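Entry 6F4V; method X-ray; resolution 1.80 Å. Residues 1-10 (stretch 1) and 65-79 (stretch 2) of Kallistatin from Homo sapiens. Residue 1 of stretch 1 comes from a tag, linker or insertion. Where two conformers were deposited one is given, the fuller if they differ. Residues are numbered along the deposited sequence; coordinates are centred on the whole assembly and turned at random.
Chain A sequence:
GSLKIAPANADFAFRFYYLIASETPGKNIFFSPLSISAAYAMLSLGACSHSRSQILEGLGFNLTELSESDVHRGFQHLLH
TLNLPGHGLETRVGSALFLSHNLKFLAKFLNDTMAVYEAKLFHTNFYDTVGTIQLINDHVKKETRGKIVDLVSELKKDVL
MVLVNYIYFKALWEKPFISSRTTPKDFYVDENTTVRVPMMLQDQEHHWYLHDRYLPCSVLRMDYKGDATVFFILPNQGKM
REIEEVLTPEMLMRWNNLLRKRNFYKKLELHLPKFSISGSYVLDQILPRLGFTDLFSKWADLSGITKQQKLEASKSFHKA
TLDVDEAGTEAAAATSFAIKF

Stretch 1, residues 1-10: GSLKIAPANA
Stretch 2 65-79: ELSESDVHRGFQHLL

The N-terminal segment of this kallistatin chain packs on a helix distant in sequence mainly through van der Waals contact, with one long salt bridge and no hydrogen bond across the 563 Å² surface. Gly1 comes from an expression tag and is poorly ordered. Residues 3-5 have helical phi/psi, Ile5 N bonds weakly to Ser2 O (3.3 Å), and the chain then passes into a regular helix that includes Asn9 and Ala10 and continues, with Asn9 N to Ile5 O and Ala10 N to Ala6 O each 3.1 Å. In stretch 2 the helix runs from Glu68 through Leu79 and beyond. Ser67 (chi1 p) is its N-cap: Asp70 N donates to Ser67 OG and Ser67 N to Asp70 OD2, each 2.9 Å.

The backbones come nearest at Ser2 and Gly74, whose CA atoms are 4.2 Å apart. The bare Gly74 leaves room for Ile5: an ideal CB on Gly74 would lie 2.7 Å from Ile5 CG2, a clash. Ser2 (chi1 p) points toward the helix, with Ser2 CB 3.3 Å from Gly74 O and 3.7 Å from Leu78 CB.

Ile5 (chi1 p, chi2 t) is the main apolar plug and buries 92 Å². Ile5 CD1 sits over one face of the Phe75 ring (chi1 m), 3.7 Å from the centroid and 8° off the normal, a CH-pi contact. Ile5 CD1 also lies 3.7 Å from Leu78 CD2 (chi1 t, chi2 p). Ile5 CG2 rests 3.8 Å from Val71 CA. Asn9 (chi1 m) follows one turn on, with Asn9 OD1 3.5 Å from Phe75 CZ and Asn9 ND2 3.7 Å from Leu78 CD2.

Polar and charged groups also meet. Lys4 (m, t, t, then 148°) reaches Asp70 (chi1 m) in the salt bridge, Lys4 NZ to Asp70 OD1 3.7 Å. Lys4 O lies 3.6 Å from Leu66 CD1 (m, t). His77 (chi1 t, chi2 -98°) takes Gly1 CA over one ring face, 4.1 Å from the centroid. Ser2 N is 3.1 Å from His77 ND1, but the angle is too poor for a hydrogen bond.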

ATOM      1  N   GLY A   1      -7.809 -15.161 -13.533  1.00 63.40           N
ATOM      2  CA  GLY A   1      -6.563 -14.364 -13.337  1.00 60.85           C
ATOM      3  C   GLY A   1      -6.800 -12.918 -12.907  1.00 59.81           C
ATOM      4  O   GLY A   1      -7.720 -12.243 -13.385  1.00 61.21           O
ATOM      5  N   SER A   2      -5.976 -12.477 -11.959  1.00 53.38           N
ATOM      6  CA  SER A   2      -5.669 -11.072 -11.719  1.00 49.17           C
ATOM      7  C   SER A   2      -4.234 -10.788 -12.191  1.00 48.31           C
ATOM      8  O   SER A   2      -3.669  -9.711 -11.918  1.00 43.63           O
ATOM      9  CB  SER A   2      -5.772 -10.770 -10.238  1.00 49.32           C
ATOM     10  OG  SER A   2      -4.946 -11.633  -9.452  1.00 47.70           O
ATOM     11  N   LEU A   3      -3.655 -11.744 -12.922  1.00 45.57           N
ATOM     12  CA  LEU A   3      -2.339 -11.559 -13.505  1.00 44.36           C
ATOM     13  C   LEU A   3      -2.319 -10.496 -14.592  1.00 38.92           C
ATOM     14  O   LEU A   3      -1.290  -9.856 -14.767  1.00 36.45           O
ATOM     15  CB  LEU A   3      -1.769 -12.884 -14.014  1.00 49.49           C
ATOM     16  CG  LEU A   3      -1.100 -13.774 -12.941  1.00 53.01           C
ATOM     17  CD1 LEU A   3      -1.603 -13.589 -11.503  1.00 55.19           C
ATOM     18  CD2 LEU A   3      -1.206 -15.238 -13.360  1.00 54.45           C
ATOM     19  N   LYS A   4      -3.441 -10.250 -15.272  1.00 35.53           N
ATOM     20  CA  LYS A   4      -3.470  -9.180 -16.286  1.00 34.76           C
ATOM     21  C   LYS A   4      -3.221  -7.784 -15.709  1.00 30.85           C
ATOM     22  O   LYS A   4      -2.671  -6.914 -16.408  1.00 30.56           O
ATOM     23  CB  LYS A   4      -4.781  -9.171 -17.099  1.00 37.38           C
ATOM     24  CG  LYS A   4      -4.840 -10.300 -18.130  1.00 40.93           C
ATOM     25  CD  LYS A   4      -5.963 -10.091 -19.139  1.00 43.64           C
ATOM     26  CE  LYS A   4      -6.003 -11.239 -20.141  1.00 47.20           C
ATOM     27  NZ  LYS A   4      -7.405 -11.479 -20.570  1.00 50.85           N
ATOM     28  N   ILE A   5      -3.604  -7.568 -14.451  1.00 27.74           N
ATOM     29  CA  ILE A   5      -3.448  -6.241 -13.839  1.00 25.68           C
ATOM     30  C   ILE A   5      -2.169  -6.097 -13.018  1.00 25.33           C
ATOM     31  O   ILE A   5      -1.891  -5.010 -12.528  1.00 22.89           O
ATOM     32  CB  ILE A   5      -4.689  -5.814 -13.024  1.00 24.62           C
ATOM     33  CG1 ILE A   5      -4.953  -6.693 -11.815  1.00 24.63           C
ATOM     34  CG2 ILE A   5      -5.914  -5.769 -13.963  1.00 25.44           C
ATOM     35  CD1 ILE A   5      -5.972  -6.088 -10.882  1.00 24.40           C
ATOM     36  N   ALA A   6      -1.408  -7.184 -12.867  1.00 25.62           N
ATOM     37  CA  ALA A   6      -0.232  -7.174 -11.985  1.00 25.12           C
ATOM     38  C   ALA A   6       0.836  -6.183 -12.478  1.00 25.00           C
ATOM     39  O   ALA A   6       1.380  -5.452 -11.659  1.00 24.32           O
ATOM     40  CB  ALA A   6       0.348  -8.569 -11.811  1.00 25.35           C
ATOM     41  N   PRO A   7       1.106  -6.123 -13.803  1.00 25.57           N
ATOM     42  CA  PRO A   7       2.118  -5.168 -14.279  1.00 24.67           C
ATOM     43  C   PRO A   7       1.773  -3.715 -13.978  1.00 23.56           C
ATOM     44  O   PRO A   7       2.640  -2.986 -13.496  1.00 22.42           O
ATOM     45  CB  PRO A   7       2.159  -5.426 -15.812  1.00 26.65           C
ATOM     46  CG  PRO A   7       1.798  -6.890 -15.924  1.00 26.97           C
ATOM     47  CD  PRO A   7       0.672  -7.006 -14.913  1.00 26.94           C
ATOM     48  N   ALA A   8       0.535  -3.297 -14.257  1.00 23.16           N
ATOM     49  CA  ALA A   8       0.125  -1.909 -13.997  1.00 22.65           C
ATOM     50  C   ALA A   8       0.169  -1.583 -12.507  1.00 21.54           C
ATOM     51  O   ALA A   8       0.685  -0.537 -12.108  1.00 21.20           O
ATOM     52  CB  ALA A   8      -1.258  -1.654 -14.516  1.00 24.02           C
ATOM     53  N   ASN A   9      -0.353  -2.480 -11.672  1.00 21.21           N
ATOM     54  CA  ASN A   9      -0.351  -2.221 -10.241  1.00 20.92           C
ATOM     55  C   ASN A   9       1.070  -2.028  -9.674  1.00 20.22           C
ATOM     56  O   ASN A   9       1.281  -1.173  -8.810  1.00 19.96           O
ATOM     57  CB  ASN A   9      -1.108  -3.335  -9.495  1.00 21.07           C
ATOM     58  CG  ASN A   9      -2.614  -3.230  -9.643  1.00 21.54           C
ATOM     59  OD1 ASN A   9      -3.147  -2.211 -10.087  1.00 21.39           O
ATOM     60  ND2 ASN A   9      -3.334  -4.302  -9.230  1.00 21.55           N
ATOM     61  N   ALA A  10       2.019  -2.839 -10.127  1.00 20.44           N
ATOM     62  CA  ALA A  10       3.410  -2.717  -9.685  1.00 20.36           C
ATOM     63  C   ALA A  10       4.041  -1.420 -10.200  1.00 20.89           C
ATOM     64  O   ALA A  10       4.779  -0.766  -9.476  1.00 20.09           O
ATOM     65  CB  ALA A  10       4.223  -3.919 -10.116  1.00 20.80           C
ATOM     66  N   GLU A  65      -3.975  -2.660 -24.651  1.00 43.00           N
ATOM     67  CA  GLU A  65      -3.789  -4.074 -24.336  1.00 44.75           C
ATOM     68  C   GLU A  65      -4.909  -4.637 -23.470  1.00 43.17           C
ATOM     69  O   GLU A  65      -5.277  -5.794 -23.641  1.00 44.50           O
ATOM     70  CB  GLU A  65      -2.452  -4.290 -23.648  1.00 46.55           C
ATOM     71  CG  GLU A  65      -1.298  -3.965 -24.581  1.00 50.48           C
ATOM     72  CD  GLU A  65       0.068  -4.144 -23.959  1.00 54.07           C
ATOM     73  OE1 GLU A  65       0.167  -4.377 -22.724  1.00 55.43           O
ATOM     74  OE2 GLU A  65       1.056  -4.037 -24.728  1.00 57.48           O
ATOM     75  N   LEU A  66      -5.465  -3.817 -22.579  1.00 39.46           N
ATOM     76  CA  LEU A  66      -6.482  -4.259 -21.641  1.00 38.34           C
ATOM     77  C   LEU A  66      -7.759  -3.505 -21.874  1.00 36.66           C
ATOM     78  O   LEU A  66      -7.748  -2.306 -22.049  1.00 36.62           O
ATOM     79  CB  LEU A  66      -6.034  -3.996 -20.181  1.00 38.73           C
ATOM     80  CG  LEU A  66      -4.765  -4.710 -19.729  1.00 39.68           C
ATOM     81  CD1 LEU A  66      -4.552  -4.496 -18.238  1.00 39.90           C
ATOM     82  CD2 LEU A  66      -4.845  -6.187 -20.055  1.00 40.80           C
ATOM     83  N   SER A  67      -8.869  -4.214 -21.814  1.00 35.88           N
ATOM     84  CA  SER A  67     -10.169  -3.582 -21.745  1.00 36.65           C
ATOM     85  C   SER A  67     -10.467  -3.153 -20.314  1.00 36.70           C
ATOM     86  O   SER A  67      -9.852  -3.630 -19.332  1.00 33.35           O
ATOM     87  CB  SER A  67     -11.251  -4.555 -22.207  1.00 37.96           C
ATOM     88  OG  SER A  67     -11.420  -5.599 -21.265  1.00 38.22           O
ATOM     89  N   GLU A  68     -11.446  -2.279 -20.205  1.00 37.13           N
ATOM     90  CA  GLU A  68     -11.940  -1.837 -18.910  1.00 39.42           C
ATOM     91  C   GLU A  68     -12.400  -3.026 -18.111  1.00 37.66           C
ATOM     92  O   GLU A  68     -12.117  -3.134 -16.909  1.00 36.40           O
ATOM     93  CB  GLU A  68     -13.121  -0.923 -19.096  1.00 43.64           C
ATOM     94  CG  GLU A  68     -12.946   0.415 -18.475  1.00 48.31           C
ATOM     95  CD  GLU A  68     -14.088   1.294 -18.862  1.00 52.31           C
ATOM     96  OE1 GLU A  68     -13.846   2.257 -19.614  1.00 58.26           O
ATOM     97  OE2 GLU A  68     -15.221   0.977 -18.427  1.00 55.76           O
ATOM     98  N   SER A  69     -13.113  -3.917 -18.796  1.00 35.53           N
ATOM     99  CA  SER A  69     -13.559  -5.168 -18.207  1.00 35.76           C
ATOM    100  C   SER A  69     -12.399  -6.024 -17.682  1.00 34.07           C
ATOM    101  O   SER A  69     -12.501  -6.566 -16.587  1.00 33.47           O
ATOM    102  CB  SER A  69     -14.468  -5.944 -19.183  1.00 36.82           C
ATOM    103  OG  SER A  69     -14.858  -7.180 -18.629  1.00 37.79           O
ATOM    104  N   ASP A  70     -11.294  -6.116 -18.423  1.00 32.59           N
ATOM    105  CA  ASP A  70     -10.109  -6.829 -17.935  1.00 32.54           C
ATOM    106  C   ASP A  70      -9.604  -6.208 -16.604  1.00 29.56           C
ATOM    107  O   ASP A  70      -9.167  -6.929 -15.714  1.00 29.29           O
ATOM    108  CB  ASP A  70      -8.921  -6.732 -18.930  1.00 34.75           C
ATOM    109  CG  ASP A  70      -9.111  -7.548 -20.220  1.00 37.93           C
ATOM    110  OD1 ASP A  70      -9.727  -8.640 -20.178  1.00 38.20           O
ATOM    111  OD2 ASP A  70      -8.588  -7.069 -21.261  1.00 39.30           O
ATOM    112  N   VAL A  71      -9.637  -4.893 -16.498  1.00 28.03           N
ATOM    113  CA  VAL A  71      -9.138  -4.203 -15.281  1.00 27.62           C
ATOM    114  C   VAL A  71     -10.042  -4.545 -14.112  1.00 27.06           C
ATOM    115  O   VAL A  71      -9.575  -5.017 -13.084  1.00 24.98           O
ATOM    116  CB  VAL A  71      -9.037  -2.685 -15.509  1.00 27.90           C
ATOM    117  CG1 VAL A  71      -8.667  -1.945 -14.226  1.00 28.17           C
ATOM    118  CG2 VAL A  71      -7.991  -2.406 -16.591  1.00 28.77           C
ATOM    119  N   HIS A  72     -11.351  -4.326 -14.279  1.00 26.71           N
ATOM    120  CA  HIS A  72     -12.288  -4.494 -13.175  1.00 26.61           C
ATOM    121  C   HIS A  72     -12.436  -5.948 -12.743  1.00 26.35           C
ATOM    122  O   HIS A  72     -12.418  -6.258 -11.554  1.00 25.41           O
ATOM    123  CB  HIS A  72     -13.622  -3.854 -13.500  1.00 27.89           C
ATOM    124  CG  HIS A  72     -13.546  -2.366 -13.575  1.00 28.12           C
ATOM    125  ND1 HIS A  72     -13.165  -1.603 -12.494  1.00 28.49           N
ATOM    126  CD2 HIS A  72     -13.798  -1.496 -14.587  1.00 29.86           C
ATOM    127  CE1 HIS A  72     -13.178  -0.327 -12.844  1.00 28.69           C
ATOM    128  NE2 HIS A  72     -13.547  -0.231 -14.109  1.00 28.68           N
ATOM    129  N   ARG A  73     -12.549  -6.849 -13.703  1.00 26.97           N
ATOM    130  CA  ARG A  73     -12.570  -8.273 -13.379  1.00 27.51           C
ATOM    131  C   ARG A  73     -11.259  -8.760 -12.745  1.00 27.12           C
ATOM    132  O   ARG A  73     -11.269  -9.615 -11.853  1.00 26.34           O
ATOM    133  CB  ARG A  73     -12.923  -9.078 -14.643  1.00 30.26           C
ATOM    134  CG  ARG A  73     -14.312  -8.778 -15.181  1.00 31.89           C
ATOM    135  CD  ARG A  73     -15.413  -8.930 -14.140  1.00 34.11           C
ATOM    136  NE  ARG A  73     -16.730  -8.571 -14.671  1.00 36.90           N
ATOM    137  CZ  ARG A  73     -17.871  -8.634 -13.973  1.00 39.10           C
ATOM    138  NH1 ARG A  73     -17.881  -9.079 -12.709  1.00 38.59           N
ATOM    139  NH2 ARG A  73     -19.009  -8.253 -14.545  1.00 38.72           N
ATOM    140  N   GLY A  74     -10.135  -8.186 -13.189  1.00 26.77           N
ATOM    141  CA  GLY A  74      -8.839  -8.422 -12.556  1.00 27.43           C
ATOM    142  C   GLY A  74      -8.862  -8.043 -11.079  1.00 25.91           C
ATOM    143  O   GLY A  74      -8.471  -8.836 -10.220  1.00 26.82           O
ATOM    144  N   PHE A  75      -9.361  -6.856 -10.768  1.00 24.92           N
ATOM    145  CA  PHE A  75      -9.477  -6.443  -9.350  1.00 25.08           C
ATOM    146  C   PHE A  75     -10.434  -7.345  -8.578  1.00 25.73           C
ATOM    147  O   PHE A  75     -10.157  -7.705  -7.457  1.00 25.40           O
ATOM    148  CB  PHE A  75      -9.901  -4.971  -9.202  1.00 24.64           C
ATOM    149  CG  PHE A  75      -8.753  -4.005  -9.323  1.00 23.56           C
ATOM    150  CD1 PHE A  75      -7.842  -3.860  -8.262  1.00 23.70           C
ATOM    151  CD2 PHE A  75      -8.556  -3.269 -10.453  1.00 24.13           C
ATOM    152  CE1 PHE A  75      -6.775  -2.987  -8.345  1.00 23.44           C
ATOM    153  CE2 PHE A  75      -7.485  -2.375 -10.543  1.00 23.62           C
ATOM    154  CZ  PHE A  75      -6.591  -2.246  -9.479  1.00 23.39           C
ATOM    155  N   GLN A  76     -11.566  -7.687  -9.181  1.00 26.66           N
ATOM    156  CA  GLN A  76     -12.529  -8.570  -8.531  1.00 28.25           C
ATOM    157  C   GLN A  76     -11.852  -9.870  -8.119  1.00 27.92           C
ATOM    158  O   GLN A  76     -12.016 -10.329  -6.995  1.00 28.78           O
ATOM    159  CB  GLN A  76     -13.701  -8.894  -9.470  1.00 30.18           C
ATOM    160  CG  GLN A  76     -14.798  -9.719  -8.793  1.00 33.50           C
ATOM    161  CD  GLN A  76     -15.887 -10.146  -9.756  1.00 36.91           C
ATOM    162  OE1 GLN A  76     -15.760  -9.985 -10.965  1.00 41.29           O
ATOM    163  NE2 GLN A  76     -16.971 -10.667  -9.223  1.00 38.28           N
ATOM    164  N   HIS A  77     -11.096 -10.454  -9.036  1.00 29.16           N
ATOM    165  CA  HIS A  77     -10.387 -11.714  -8.761  1.00 29.93           C
ATOM    166  C   HIS A  77      -9.263 -11.524  -7.736  1.00 28.13           C
ATOM    167  O   HIS A  77      -9.051 -12.382  -6.909  1.00 27.12           O
ATOM    168  CB  HIS A  77      -9.801 -12.310 -10.049  1.00 33.20           C
ATOM    169  CG  HIS A  77      -9.130 -13.636  -9.859  1.00 38.79           C
ATOM    170  ND1 HIS A  77      -7.758 -13.767  -9.718  1.00 43.76           N
ATOM    171  CD2 HIS A  77      -9.632 -14.899  -9.779  1.00 43.34           C
ATOM    172  CE1 HIS A  77      -7.448 -15.045  -9.547  1.00 42.85           C
ATOM    173  NE2 HIS A  77      -8.565 -15.753  -9.590  1.00 43.14           N
ATOM    174  N   LEU A  78      -8.531 -10.411  -7.845  0.50 27.85           N
ATOM    175  CA  LEU A  78      -7.456 -10.065  -6.914  0.50 27.91           C
ATOM    176  C   LEU A  78      -7.982  -9.968  -5.488  0.50 27.77           C
ATOM    177  O   LEU A  78      -7.454 -10.598  -4.569  0.50 27.74           O
ATOM    178  CB  LEU A  78      -6.839  -8.732  -7.348  0.50 27.88           C
ATOM    179  CG  LEU A  78      -5.875  -7.932  -6.475  0.50 28.20           C
ATOM    180  CD1 LEU A  78      -4.854  -8.854  -5.903  0.50 28.78           C
ATOM    181  CD2 LEU A  78      -5.197  -6.870  -7.316  0.50 27.68           C
ATOM    182  N   LEU A  79      -9.052  -9.203  -5.320  1.00 27.49           N
ATOM    183  CA  LEU A  79      -9.640  -8.969  -4.000  1.00 29.62           C
ATOM    184  C   LEU A  79     -10.274 -10.248  -3.419  1.00 31.29           C
ATOM    185  O   LEU A  79     -10.112 -10.545  -2.216  1.00 32.24           O
ATOM    186  CB  LEU A  79     -10.630  -7.813  -4.080  1.00 32.00           C
ATOM    187  CG  LEU A  79      -9.935  -6.507  -4.519  1.00 32.60           C
ATOM    188  CD1 LEU A  79     -10.953  -5.434  -4.869  1.00 35.95           C
ATOM    189  CD2 LEU A  79      -8.968  -6.025  -3.460  1.00 33.53           C
TER